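Side-chain contacts in ferric vibriobactin ABC transporter, periplasmic ferric vibriobactin-binding protein (Vibrio cholerae, PDB 3R5T), which binds the iron-loaded siderophore ferric vibriobactin in the periplasm and probably delivers it to an ABC transporter for import: residues P6-F9 and S15-T18; V31-T36 and Q128-A133. All coordinates share one frame; numbering follows the deposited sequence.

Contact 1. Residues P6-F9 and S15-T18; sequences PRTF and SITT. With EDO (1,2-ethanediol), chain E.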
ATOM      1  N   PRO A   6     -24.499 -18.444   1.018  1.00 26.26           N
ATOM      2  CA  PRO A   6     -23.281 -18.071   1.748  1.00 25.99           C
ATOM      3  C   PRO A   6     -21.998 -18.556   1.072  1.00 24.61           C
ATOM      4  O   PRO A   6     -22.024 -19.447   0.228  1.00 26.55           O
ATOM      5  CB  PRO A   6     -23.452 -18.789   3.092  1.00 28.58           C
ATOM      6  CG  PRO A   6     -24.934 -18.970   3.240  1.00 30.36           C
ATOM      7  CD  PRO A   6     -25.419 -19.233   1.857  1.00 28.39           C
ATOM      8  N   ARG A   7     -20.878 -17.953   1.444  1.00 25.42           N
ATOM      9  CA  ARG A   7     -19.570 -18.444   1.035  1.00 27.83           C
ATOM     10  C   ARG A   7     -18.594 -18.316   2.198  1.00 24.81           C
ATOM     11  O   ARG A   7     -18.814 -17.533   3.136  1.00 23.89           O
ATOM     12  CB  ARG A   7     -19.052 -17.692  -0.193  1.00 27.71           C
ATOM     13  CG  ARG A   7     -18.868 -16.205   0.028  1.00 25.58           C
ATOM     14  CD  ARG A   7     -18.367 -15.493  -1.227  1.00 24.64           C
ATOM     15  NE  ARG A   7     -19.291 -15.605  -2.351  1.00 22.87           N
ATOM     16  CZ  ARG A   7     -19.060 -15.101  -3.563  1.00 20.33           C
ATOM     17  NH1 ARG A   7     -17.923 -14.445  -3.811  1.00 18.03           N
ATOM     18  NH2 ARG A   7     -19.950 -15.258  -4.536  1.00 20.14           N
ATOM     19  N   THR A   8     -17.523 -19.092   2.138  1.00 26.43           N
ATOM     20  CA  THR A   8     -16.506 -19.107   3.174  1.00 27.88           C
ATOM     21  C   THR A   8     -15.295 -18.335   2.695  1.00 23.61           C
ATOM     22  O   THR A   8     -14.858 -18.491   1.562  1.00 24.92           O
ATOM     23  CB  THR A   8     -16.068 -20.538   3.498  1.00 30.20           C
ATOM     24  OG1 THR A   8     -17.161 -21.246   4.088  1.00 30.83           O
ATOM     25  CG2 THR A   8     -14.878 -20.539   4.454  1.00 31.09           C
ATOM     26  N   PHE A   9     -14.784 -17.479   3.573  1.00 22.72           N
ATOM     27  CA  PHE A   9     -13.594 -16.689   3.313  1.00 22.12           C
ATOM     28  C   PHE A   9     -12.466 -17.193   4.206  1.00 20.20           C
ATOM     29  O   PHE A   9     -12.651 -17.343   5.429  1.00 19.26           O
ATOM     30  CB  PHE A   9     -13.874 -15.206   3.606  1.00 20.63           C
ATOM     31  CG  PHE A   9     -12.707 -14.303   3.316  1.00 18.43           C
ATOM     32  CD1 PHE A   9     -12.519 -13.784   2.041  1.00 16.53           C
ATOM     33  CD2 PHE A   9     -11.786 -13.990   4.314  1.00 17.20           C
ATOM     34  CE1 PHE A   9     -11.437 -12.949   1.772  1.00 16.02           C
ATOM     35  CE2 PHE A   9     -10.704 -13.170   4.046  1.00 14.42           C
ATOM     36  CZ  PHE A   9     -10.523 -12.654   2.765  1.00 14.05           C
ATOM     37  N   SER A  15      -8.038 -19.005  10.174  1.00 26.40           N
ATOM     38  CA  SER A  15      -9.455 -19.151  10.482  1.00 25.16           C
ATOM     39  C   SER A  15     -10.294 -18.935   9.232  1.00 26.16           C
ATOM     40  O   SER A  15      -9.790 -18.491   8.198  1.00 24.78           O
ATOM     41  CB  SER A  15      -9.891 -18.171  11.574  1.00 23.23           C
ATOM     42  OG  SER A  15      -9.797 -16.825  11.128  1.00 20.94           O
ATOM     43  N   ILE A  16     -11.578 -19.248   9.335  1.00 23.38           N
ATOM     44  CA  ILE A  16     -12.520 -18.977   8.259  1.00 23.18           C
ATOM     45  C   ILE A  16     -13.696 -18.143   8.756  1.00 25.12           C
ATOM     46  O   ILE A  16     -14.030 -18.148   9.945  1.00 26.95           O
ATOM     47  CB  ILE A  16     -13.044 -20.269   7.579  1.00 22.53           C
ATOM     48  CG1 ILE A  16     -13.789 -21.158   8.586  1.00 25.63           C
ATOM     49  CG2 ILE A  16     -11.894 -21.009   6.920  1.00 22.62           C
ATOM     50  CD1 ILE A  16     -14.506 -22.351   7.931  1.00 28.03           C
ATOM     51  N   THR A  17     -14.317 -17.418   7.837  1.00 21.29           N
ATOM     52  CA  THR A  17     -15.515 -16.649   8.138  1.00 23.47           C
ATOM     53  C   THR A  17     -16.561 -16.955   7.096  1.00 22.39           C
ATOM     54  O   THR A  17     -16.296 -16.861   5.903  1.00 20.50           O
ATOM     55  CB  THR A  17     -15.242 -15.123   8.124  1.00 22.75           C
ATOM     56  OG1 THR A  17     -14.321 -14.805   9.166  1.00 23.31           O
ATOM     57  CG2 THR A  17     -16.530 -14.330   8.313  1.00 22.51           C
ATOM     58  N   THR A  18     -17.747 -17.348   7.538  1.00 25.40           N
ATOM     59  CA  THR A  18     -18.842 -17.523   6.609  1.00 26.67           C
ATOM     60  C   THR A  18     -19.561 -16.204   6.408  1.00 24.90           C
ATOM     61  O   THR A  18     -20.016 -15.549   7.355  1.00 26.04           O
ATOM     62  CB  THR A  18     -19.814 -18.616   7.076  1.00 28.80           C
ATOM     63  OG1 THR A  18     -19.109 -19.855   7.134  1.00 30.97           O
ATOM     64  CG2 THR A  18     -20.990 -18.755   6.116  1.00 29.51           C
TER
HETATM   65  C1  EDO E   4     -12.355 -16.388  -0.744  1.00 28.94           C
HETATM   66  O1  EDO E   4     -13.709 -16.483  -0.261  1.00 34.53           O
HETATM   67  C2  EDO E   4     -11.363 -16.568   0.408  1.00 28.62           C
HETATM   68  O2  EDO E   4     -11.318 -17.933   0.832  1.00 32.66           O
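F9 and T17 face each other as the hydrogen-bonded pair of an antiparallel beta hairpin near the N-terminus, strand 7-10 running back along strand 16-19. F9 N donates to T17 O at 2.8 Å, and T17 N returns a bond to F9 O at 2.9 Å. T8 and T18 form the neighbouring non-hydrogen-bonded pair, where CA-H groups approach carbonyls instead: T8 CA lies 3.5 Å from T17 O. On the exposed face, the methyl CG2 of T8, anti to the backbone N (OG1 at chi1 -66°), leans obliquely against I16, 3.6 Å from its CB. The two threonine hydroxyls of the cross-strand pair stay 3.9 Å apart, T8 OG1 to T18 OG1, while T18 CG2 meets the ring carbon CB of P6. The buried face carries F9 and T17; both rest on I114 of strand 113-116, and T17 OG1 is hydrogen-bonded to T113 O. R7, turned away from the hairpin partner, forms a salt bridge with E137. A 1,2-ethanediol, probably from the crystallisation liquor, donates from O1 to T8 O at 2.9 Å and sets C2 3.4 Å from F9 CD1.

Contact 2. Residues V31-T36 and Q128-A133; sequences VTVTGT and QQLGLA. With MOH (methanol), chain D.
V33 and T36, one turn apart on helix 31-39, face L130 of helix 123-134 across a backbone separation of 8.3 Å between the CA atoms of T36 and L130, the nearest pair. Helix 31-39 follows strand 26-28 of the parallel five-stranded sheet, and helix 123-134 follows that sheet's edge strand 113-116, so the contact joins two helices of one lobe of a periplasmic binding protein. The L130 side chain points toward helix 31-39, and its CD1 methyl meets V33 CG1 at 3.7 Å and T36 CG2 at 4.0 Å. The V33 side chain runs obliquely to that of L130, whereas T36 crosses it at about a right angle. Both methyls that receive the leucine stand anti to their own backbone N: V33 CG1 through chi1 173°, and T36 CG2 because its hydroxyl, at chi1 -65°, sits beside the N instead. T36 thus offers carbon to L130, and it also packs on L126 and A127, one turn earlier on the same helix as the leucine. V33 also touches V116 of strand 113-116, which the Q129 side chain meets as well.

On the flank of helix 123-134, Q129 reaches out with its chain extended. Its OE1 accepts a 2.7 Å hydrogen bond from the oxygen of a methanol, probably from the crystallisation liquor, and NE2 adds a weak one; OE1 is also held by Q121 NE2, and the methanol by D117 N. In residues 31-36, V31 and T32 line the vibriobactin pocket, and T32 OG1 is hydrogen-bonded to D98 OD2 and R269 NE. The interhelical contact itself is purely van der Waals: buried methyls meet with no hydrogen bond across the segments, just behind pocket residues.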
ATOM      1  N   VAL A  31      -7.303   1.570   7.664  1.00 13.70           N
ATOM      2  CA  VAL A  31      -7.213   2.625   6.667  1.00 14.71           C
ATOM      3  C   VAL A  31      -6.452   2.158   5.408  1.00 12.93           C
ATOM      4  O   VAL A  31      -6.802   2.543   4.293  1.00 13.60           O
ATOM      5  CB  VAL A  31      -6.604   3.913   7.303  1.00 13.93           C
ATOM      6  CG1 VAL A  31      -5.138   3.681   7.715  1.00 16.32           C
ATOM      7  CG2 VAL A  31      -6.741   5.120   6.365  1.00 13.68           C
ATOM      8  N   THR A  32      -5.443   1.311   5.576  1.00 13.40           N
ATOM      9  CA  THR A  32      -4.724   0.791   4.400  1.00 14.95           C
ATOM     10  C   THR A  32      -5.652   0.053   3.447  1.00 15.69           C
ATOM     11  O   THR A  32      -5.549   0.209   2.245  1.00 16.71           O
ATOM     12  CB  THR A  32      -3.571  -0.159   4.778  1.00 13.86           C
ATOM     13  OG1 THR A  32      -2.637   0.550   5.586  1.00 14.50           O
ATOM     14  CG2 THR A  32      -2.848  -0.659   3.527  1.00 15.05           C
ATOM     15  N   VAL A  33      -6.574  -0.740   3.982  1.00 14.67           N
ATOM     16  CA  VAL A  33      -7.382  -1.588   3.122  1.00 13.59           C
ATOM     17  C   VAL A  33      -8.448  -0.775   2.408  1.00 13.87           C
ATOM     18  O   VAL A  33      -8.921  -1.165   1.342  1.00 15.93           O
ATOM     19  CB  VAL A  33      -8.030  -2.681   3.942  1.00 13.66           C
ATOM     20  CG1 VAL A  33      -9.016  -3.483   3.102  1.00 17.35           C
ATOM     21  CG2 VAL A  33      -6.945  -3.582   4.513  1.00 14.36           C
ATOM     22  N   THR A  34      -8.827   0.360   2.991  1.00 12.89           N
ATOM     23  CA  THR A  34      -9.927   1.153   2.426  1.00 13.39           C
ATOM     24  C   THR A  34      -9.666   1.622   0.985  1.00 14.63           C
ATOM     25  O   THR A  34     -10.575   1.648   0.148  1.00 15.57           O
ATOM     26  CB  THR A  34     -10.255   2.302   3.376  1.00 12.76           C
ATOM     27  OG1 THR A  34     -10.657   1.729   4.618  1.00 13.95           O
ATOM     28  CG2 THR A  34     -11.378   3.168   2.843  1.00 14.68           C
ATOM     29  N   GLY A  35      -8.421   1.979   0.693  1.00 13.70           N
ATOM     30  CA  GLY A  35      -8.070   2.368  -0.658  1.00 13.88           C
ATOM     31  C   GLY A  35      -8.398   1.298  -1.702  1.00 14.69           C
ATOM     32  O   GLY A  35      -8.872   1.613  -2.790  1.00 14.21           O
ATOM     33  N   THR A  36      -8.174   0.035  -1.354  1.00 14.86           N
ATOM     34  CA  THR A  36      -8.439  -1.045  -2.289  1.00 13.13           C
ATOM     35  C   THR A  36      -9.928  -1.364  -2.377  1.00 11.26           C
ATOM     36  O   THR A  36     -10.436  -1.690  -3.460  1.00 13.51           O
ATOM     37  CB  THR A  36      -7.538  -2.256  -1.980  1.00 14.54           C
ATOM     38  OG1 THR A  36      -6.176  -1.859  -2.211  1.00 14.97           O
ATOM     39  CG2 THR A  36      -7.867  -3.439  -2.900  1.00 14.24           C
ATOM     40  N   GLN A 128      -8.175  -8.752  -5.446  1.00 12.76           N
ATOM     41  CA  GLN A 128      -8.752 -10.047  -5.781  0.51 13.93           C
ATOM     42  C   GLN A 128      -9.313 -10.745  -4.544  1.00 14.11           C
ATOM     43  O   GLN A 128     -10.412 -11.313  -4.575  1.00 14.21           O
ATOM     44  CB  GLN A 128      -7.709 -10.924  -6.466  0.51 16.37           C
ATOM     45  CG  GLN A 128      -7.271 -10.399  -7.806  0.51 20.91           C
ATOM     46  CD  GLN A 128      -6.399 -11.384  -8.540  0.51 25.45           C
ATOM     47  OE1 GLN A 128      -5.203 -11.152  -8.728  0.51 29.30           O
ATOM     48  NE2 GLN A 128      -6.988 -12.510  -8.942  0.51 24.40           N
ATOM     49  N   GLN A 129      -8.557 -10.691  -3.452  1.00 15.74           N
ATOM     50  CA  GLN A 129      -8.975 -11.329  -2.223  1.00 16.03           C
ATOM     51  C   GLN A 129     -10.287 -10.696  -1.750  1.00 16.93           C
ATOM     52  O   GLN A 129     -11.236 -11.400  -1.371  1.00 15.37           O
ATOM     53  CB  GLN A 129      -7.882 -11.167  -1.180  1.00 15.74           C
ATOM     54  CG  GLN A 129      -8.219 -11.791   0.141  1.00 16.40           C
ATOM     55  CD  GLN A 129      -7.017 -11.849   1.035  1.00 17.62           C
ATOM     56  OE1 GLN A 129      -6.209 -10.915   1.075  1.00 18.02           O
ATOM     57  NE2 GLN A 129      -6.887 -12.947   1.769  1.00 18.00           N
ATOM     58  N   LEU A 130     -10.345  -9.370  -1.780  1.00 14.63           N
ATOM     59  CA  LEU A 130     -11.541  -8.639  -1.364  1.00 14.56           C
ATOM     60  C   LEU A 130     -12.687  -8.820  -2.353  1.00 14.61           C
ATOM     61  O   LEU A 130     -13.853  -8.829  -1.950  1.00 15.57           O
ATOM     62  CB  LEU A 130     -11.227  -7.158  -1.167  1.00 16.08           C
ATOM     63  CG  LEU A 130     -10.245  -6.903  -0.024  1.00 18.16           C
ATOM     64  CD1 LEU A 130      -9.823  -5.430   0.005  1.00 17.64           C
ATOM     65  CD2 LEU A 130     -10.817  -7.373   1.318  1.00 17.54           C
ATOM     66  N   GLY A 131     -12.363  -8.995  -3.639  1.00 15.04           N
ATOM     67  CA  GLY A 131     -13.380  -9.288  -4.639  1.00 14.60           C
ATOM     68  C   GLY A 131     -14.116 -10.564  -4.289  1.00 14.34           C
ATOM     69  O   GLY A 131     -15.338 -10.636  -4.403  1.00 14.38           O
ATOM     70  N   LEU A 132     -13.375 -11.581  -3.862  1.00 14.34           N
ATOM     71  CA  LEU A 132     -13.976 -12.864  -3.487  1.00 14.82           C
ATOM     72  C   LEU A 132     -14.821 -12.758  -2.213  1.00 15.95           C
ATOM     73  O   LEU A 132     -15.799 -13.485  -2.063  1.00 18.34           O
ATOM     74  CB  LEU A 132     -12.895 -13.950  -3.353  1.00 16.49           C
ATOM     75  CG  LEU A 132     -12.177 -14.280  -4.668  1.00 17.85           C
ATOM     76  CD1 LEU A 132     -10.800 -14.912  -4.437  1.00 20.22           C
ATOM     77  CD2 LEU A 132     -13.036 -15.195  -5.529  1.00 18.62           C
ATOM     78  N   ALA A 133     -14.472 -11.842  -1.315  1.00 15.82           N
ATOM     79  CA  ALA A 133     -15.255 -11.656  -0.103  1.00 18.20           C
ATOM     80  C   ALA A 133     -16.553 -10.892  -0.369  1.00 19.44           C
ATOM     81  O   ALA A 133     -17.528 -11.038   0.367  1.00 20.28           O
ATOM     82  CB  ALA A 133     -14.432 -10.928   0.981  1.00 16.21           C
TER
HETATM   83  C   MOH D   3      -4.117 -12.692   3.874  1.00 15.88           C
HETATM   84  O   MOH D   3      -4.477 -11.564   3.082  1.00 19.71           O

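How the contacts relate
The two contacts lie in series along the chain, with centres about 16 Å apart, and meet through helix 123-134. The hairpin of contact 1 borders the 128-133 segment of contact 2: F9 CE1 packs 3.5 Å from Q129 O, F9 CD1 lies 3.6 Å from A133 CB, and R7 NH1 probably donates a hydrogen bond to L132 O at 2.9 Å. Helix 123-134 thus touches the hairpin through Q129, L132 and A133, and helix 31-39 through L130. Contact 2 is the one near the ligand: the V33 side chain is about 9 Å from the siderophore and about 13 Å from the bound iron(III), whereas the hairpin meets helix 123-134 rather than the pocket-lining helix 31-39.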